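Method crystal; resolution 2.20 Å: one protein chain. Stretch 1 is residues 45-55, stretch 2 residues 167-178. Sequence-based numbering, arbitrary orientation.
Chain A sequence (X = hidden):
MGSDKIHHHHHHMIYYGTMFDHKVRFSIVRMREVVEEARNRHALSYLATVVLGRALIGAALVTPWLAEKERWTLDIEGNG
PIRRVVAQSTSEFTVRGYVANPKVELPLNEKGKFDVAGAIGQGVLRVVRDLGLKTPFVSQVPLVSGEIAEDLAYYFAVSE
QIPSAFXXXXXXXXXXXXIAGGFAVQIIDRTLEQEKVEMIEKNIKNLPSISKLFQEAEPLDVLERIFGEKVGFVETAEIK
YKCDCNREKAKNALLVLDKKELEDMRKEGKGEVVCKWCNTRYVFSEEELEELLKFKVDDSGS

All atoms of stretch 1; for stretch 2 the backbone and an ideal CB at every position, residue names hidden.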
# COMPACT_ATOMS: atom_id res chain seq x y z
N SER A 45 -21.66 -10.76 17.13
CA SER A 45 -21.79 -10.36 18.52
C SER A 45 -22.06 -8.87 18.57
O SER A 45 -21.91 -8.15 17.56
CB SER A 45 -20.47 -10.67 19.23
OG SER A 45 -19.41 -9.79 18.77
N TYR A 46 -22.42 -8.37 19.74
CA TYR A 46 -22.60 -6.92 19.91
C TYR A 46 -21.32 -6.15 19.54
O TYR A 46 -21.33 -5.21 18.78
CB TYR A 46 -23.05 -6.58 21.33
CG TYR A 46 -24.40 -7.12 21.70
CD1 TYR A 46 -25.52 -6.79 20.95
CD2 TYR A 46 -24.57 -7.98 22.80
CE1 TYR A 46 -26.77 -7.27 21.26
CE2 TYR A 46 -25.82 -8.46 23.14
CZ TYR A 46 -26.92 -8.11 22.36
OH TYR A 46 -28.20 -8.57 22.63
N LEU A 47 -20.19 -6.58 20.06
CA LEU A 47 -18.98 -5.87 19.80
C LEU A 47 -18.60 -5.88 18.29
O LEU A 47 -18.19 -4.88 17.75
CB LEU A 47 -17.87 -6.45 20.68
CG LEU A 47 -16.46 -5.96 20.40
CD1 LEU A 47 -16.38 -4.42 20.61
CD2 LEU A 47 -15.47 -6.73 21.26
N ALA A 48 -18.73 -7.04 17.64
CA ALA A 48 -18.39 -7.21 16.24
C ALA A 48 -19.36 -6.44 15.36
O ALA A 48 -18.98 -5.95 14.32
CB ALA A 48 -18.42 -8.67 15.87
N THR A 49 -20.59 -6.30 15.83
CA THR A 49 -21.58 -5.41 15.17
C THR A 49 -21.05 -3.96 15.13
O THR A 49 -21.10 -3.28 14.11
CB THR A 49 -22.93 -5.47 15.91
OG1 THR A 49 -23.46 -6.80 15.87
CG2 THR A 49 -23.98 -4.62 15.20
N VAL A 50 -20.50 -3.48 16.25
CA VAL A 50 -20.10 -2.09 16.32
C VAL A 50 -18.82 -1.88 15.47
O VAL A 50 -18.69 -0.90 14.76
CB VAL A 50 -19.93 -1.66 17.81
CG1 VAL A 50 -19.26 -0.26 17.93
CG2 VAL A 50 -21.28 -1.63 18.50
N VAL A 51 -17.89 -2.83 15.56
CA VAL A 51 -16.62 -2.72 14.84
C VAL A 51 -16.83 -2.75 13.32
O VAL A 51 -16.40 -1.85 12.60
CB VAL A 51 -15.63 -3.86 15.24
CG1 VAL A 51 -14.31 -3.72 14.47
CG2 VAL A 51 -15.32 -3.81 16.72
N LEU A 52 -17.49 -3.80 12.85
CA LEU A 52 -17.87 -3.89 11.44
C LEU A 52 -18.79 -2.75 10.98
O LEU A 52 -18.63 -2.25 9.89
CB LEU A 52 -18.45 -5.24 11.12
CG LEU A 52 -18.76 -5.55 9.63
CD1 LEU A 52 -17.57 -5.23 8.71
CD2 LEU A 52 -19.20 -6.97 9.38
N GLY A 53 -19.76 -2.37 11.81
CA GLY A 53 -20.69 -1.31 11.48
C GLY A 53 -19.96 0.01 11.22
O GLY A 53 -20.23 0.71 10.25
N ARG A 54 -19.01 0.33 12.06
CA ARG A 54 -18.29 1.55 11.89
C ARG A 54 -17.51 1.55 10.58
O ARG A 54 -17.43 2.59 9.89
CB ARG A 54 -17.30 1.76 13.00
CG ARG A 54 -17.90 2.23 14.35
CD ARG A 54 -16.80 2.81 15.28
NE ARG A 54 -17.26 2.92 16.65
CZ ARG A 54 -16.49 3.27 17.68
NH1 ARG A 54 -15.22 3.55 17.49
NH2 ARG A 54 -16.98 3.33 18.91
N ALA A 55 -16.95 0.38 10.26
CA ALA A 55 -16.18 0.19 9.07
C ALA A 55 -17.06 0.29 7.80
O ALA A 55 -16.67 1.01 6.86
CB ALA A 55 -15.43 -1.10 9.11
N UNK A 167 -17.11 11.30 11.58
CA UNK A 167 -17.75 10.95 12.84
C UNK A 167 -18.72 9.84 12.62
O UNK A 167 -19.58 9.96 11.77
CB UNK A 167 -18.46 12.16 13.46
N UNK A 168 -18.57 8.76 13.40
CA UNK A 168 -19.22 7.47 13.15
C UNK A 168 -19.69 6.84 14.45
O UNK A 168 -18.96 6.86 15.45
CB UNK A 168 -18.27 6.52 12.42
N UNK A 169 -20.89 6.25 14.44
CA UNK A 169 -21.49 5.68 15.66
C UNK A 169 -22.44 4.56 15.29
O UNK A 169 -23.17 4.63 14.29
CB UNK A 169 -22.23 6.75 16.47
N UNK A 170 -22.41 3.50 16.09
CA UNK A 170 -23.34 2.38 15.97
C UNK A 170 -23.92 2.09 17.38
O UNK A 170 -23.17 1.82 18.28
CB UNK A 170 -22.64 1.15 15.39
N UNK A 171 -25.24 2.20 17.53
CA UNK A 171 -25.98 1.78 18.73
C UNK A 171 -26.81 0.53 18.41
O UNK A 171 -27.66 0.50 17.53
CB UNK A 171 -26.88 2.91 19.24
N UNK A 172 -26.50 -0.50 19.17
CA UNK A 172 -27.07 -1.83 19.06
C UNK A 172 -27.53 -2.32 20.49
O UNK A 172 -26.82 -2.10 21.47
CB UNK A 172 -26.05 -2.79 18.44
N UNK A 173 -28.72 -2.95 20.58
CA UNK A 173 -29.16 -3.69 21.81
C UNK A 173 -29.78 -5.02 21.40
O UNK A 173 -29.55 -5.46 20.29
CB UNK A 173 -30.17 -2.87 22.62
N UNK A 174 -30.59 -5.63 22.29
CA UNK A 174 -31.07 -7.00 22.12
C UNK A 174 -32.14 -7.13 21.05
O UNK A 174 -32.41 -8.23 20.58
CB UNK A 174 -31.62 -7.53 23.45
N UNK A 175 -32.77 -6.02 20.69
CA UNK A 175 -33.67 -5.96 19.52
C UNK A 175 -32.91 -5.61 18.24
O UNK A 175 -33.51 -5.48 17.17
CB UNK A 175 -34.78 -4.93 19.76
N UNK A 176 -31.60 -5.37 18.35
CA UNK A 176 -30.74 -5.19 17.18
C UNK A 176 -30.24 -3.76 17.06
O UNK A 176 -30.25 -2.99 18.05
CB UNK A 176 -31.49 -5.58 15.91
N UNK A 177 -29.79 -3.44 15.85
CA UNK A 177 -29.19 -2.17 15.57
C UNK A 177 -30.23 -1.06 15.58
O UNK A 177 -31.22 -1.12 14.84
CB UNK A 177 -28.46 -2.22 14.22
N UNK A 178 -29.96 -0.05 16.39
CA UNK A 178 -30.82 1.11 16.56
C UNK A 178 -30.35 2.37 15.81
O UNK A 178 -31.15 3.15 15.29
CB UNK A 178 -30.93 1.43 18.05

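The helix 46-55 and the strand 167-173 run roughly antiparallel, at 147° with axes 7.8 Å apart at closest. Side chains alternate along an extended strand, and here the CA-to-CB bonds of 168, 170 and 172 point toward the helix.

At position 167 the ideal CB has nothing of stretch 1 within 5.5 Å; the choice is open, and it is Ser167.

Position 168 points toward the helix, its ideal CB 4.7 Å from Arg54 CG. An aliphatic chain of moderate length would suit, packing on the arginine's methylenes. Ile168 does so: its CG2 lies 3.7 Å from Arg54 CG, while its CD1 reaches to 3.6 Å from Arg54 O.

Position 169 points away and leaves the choice open; it is Gly169.

Position 170 faces the helix where the backbones are closest, CA to CA 5.5 Å from Val50. The ideal CB is 4.2 Å from Val50 CA, and Gly53 leaves room beside it, so a compact apolar residue, alanine or valine, fits best. Val170 places CG2 3.8 Å from Gly53 C and CG1 3.9 Å from Val50 CG2. A CB on Gly53 would come within 2.8 Å of Val170 CG2, a clash. A water accepts hydrogen bonds from Val170 N (3.0 Å) and Arg54 NE (3.2 Å), a polar link beside the apolar contact.

Position 171 points away, so stretch 1 sets no demand; it is Leu171.

Position 172 points toward a surface of Tyr46, Thr49 and Val50, its ideal CB 4.3 Å from Thr49 CG2. Valine, isoleucine or threonine could fit. Val172, with chi1 in p, uses both methyls: CG1 is 4.0 Å from Val50 CG2, and CG2 is 4.0 Å from both Thr49 CG2 and Tyr46 CD1, at the tyrosine's ring edge.

Positions 173 to 176 form a type I turn. At 173 CB points away, and aspartate or asparagine could accept from the turn backbone. Asp173 OD1 accepts from the backbone N of 175 at 3.1 Å, and its carboxylate later meets the residue at 178.

Position 174 lies sideways, its ideal CB 3.7 Å from Tyr46 OH, favouring a small residue. Ser174 keeps its CB 3.6 Å from that OH.

Position 175 points away, and many polar residues would serve; it is Asp175. At 176, phi 111° and psi -161° would jam a CB against the preceding carbonyl O, which calls for glycine: Gly176.

Position 177 lies sideways, its ideal CB 5.2 Å from Thr49 CG2, so a branched aliphatic could reach it. Val177 CG2 does, at 3.8 Å.

Position 178 is beyond stretch 1's reach, but a long basic chain could return to the turn. Lys178 NZ makes a salt bridge to Asp173 OD2 at 2.9 Å.

Stretch 2 (167-178) SIGVLVDSDGVK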
# COMPACT_ATOMS: atom_id res chain seq x y z
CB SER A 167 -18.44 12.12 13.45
OG SER A 167 -18.95 11.77 14.75
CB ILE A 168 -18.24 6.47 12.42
CG1 ILE A 168 -17.80 6.97 11.03
CG2 ILE A 168 -18.90 5.11 12.26
CD1 ILE A 168 -16.74 6.10 10.38
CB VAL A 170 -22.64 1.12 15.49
CG1 VAL A 170 -23.55 -0.07 15.68
CG2 VAL A 170 -22.22 1.25 14.03
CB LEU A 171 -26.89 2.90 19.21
CG LEU A 171 -27.59 2.72 20.54
CD1 LEU A 171 -26.54 2.80 21.68
CD2 LEU A 171 -28.71 3.76 20.76
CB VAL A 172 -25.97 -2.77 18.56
CG1 VAL A 172 -24.86 -2.91 19.66
CG2 VAL A 172 -26.59 -4.12 18.20
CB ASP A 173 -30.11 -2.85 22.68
CG ASP A 173 -31.29 -2.29 21.91
OD1 ASP A 173 -31.90 -3.05 21.12
OD2 ASP A 173 -31.68 -1.09 22.05
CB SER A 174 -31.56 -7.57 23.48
OG SER A 174 -32.64 -6.83 24.06
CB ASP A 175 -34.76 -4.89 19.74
CG ASP A 175 -35.59 -5.13 21.00
OD1 ASP A 175 -35.82 -6.31 21.35
OD2 ASP A 175 -36.03 -4.18 21.70
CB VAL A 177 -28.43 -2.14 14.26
CG1 VAL A 177 -27.70 -0.76 14.15
CG2 VAL A 177 -27.41 -3.23 14.22
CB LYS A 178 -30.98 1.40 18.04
CG LYS A 178 -31.58 0.21 18.83
CD LYS A 178 -32.93 -0.28 18.22
CE LYS A 178 -33.51 -1.47 18.97
NZ LYS A 178 -34.01 -1.07 20.33
O HOH W 1 -20.09 3.50 17.97
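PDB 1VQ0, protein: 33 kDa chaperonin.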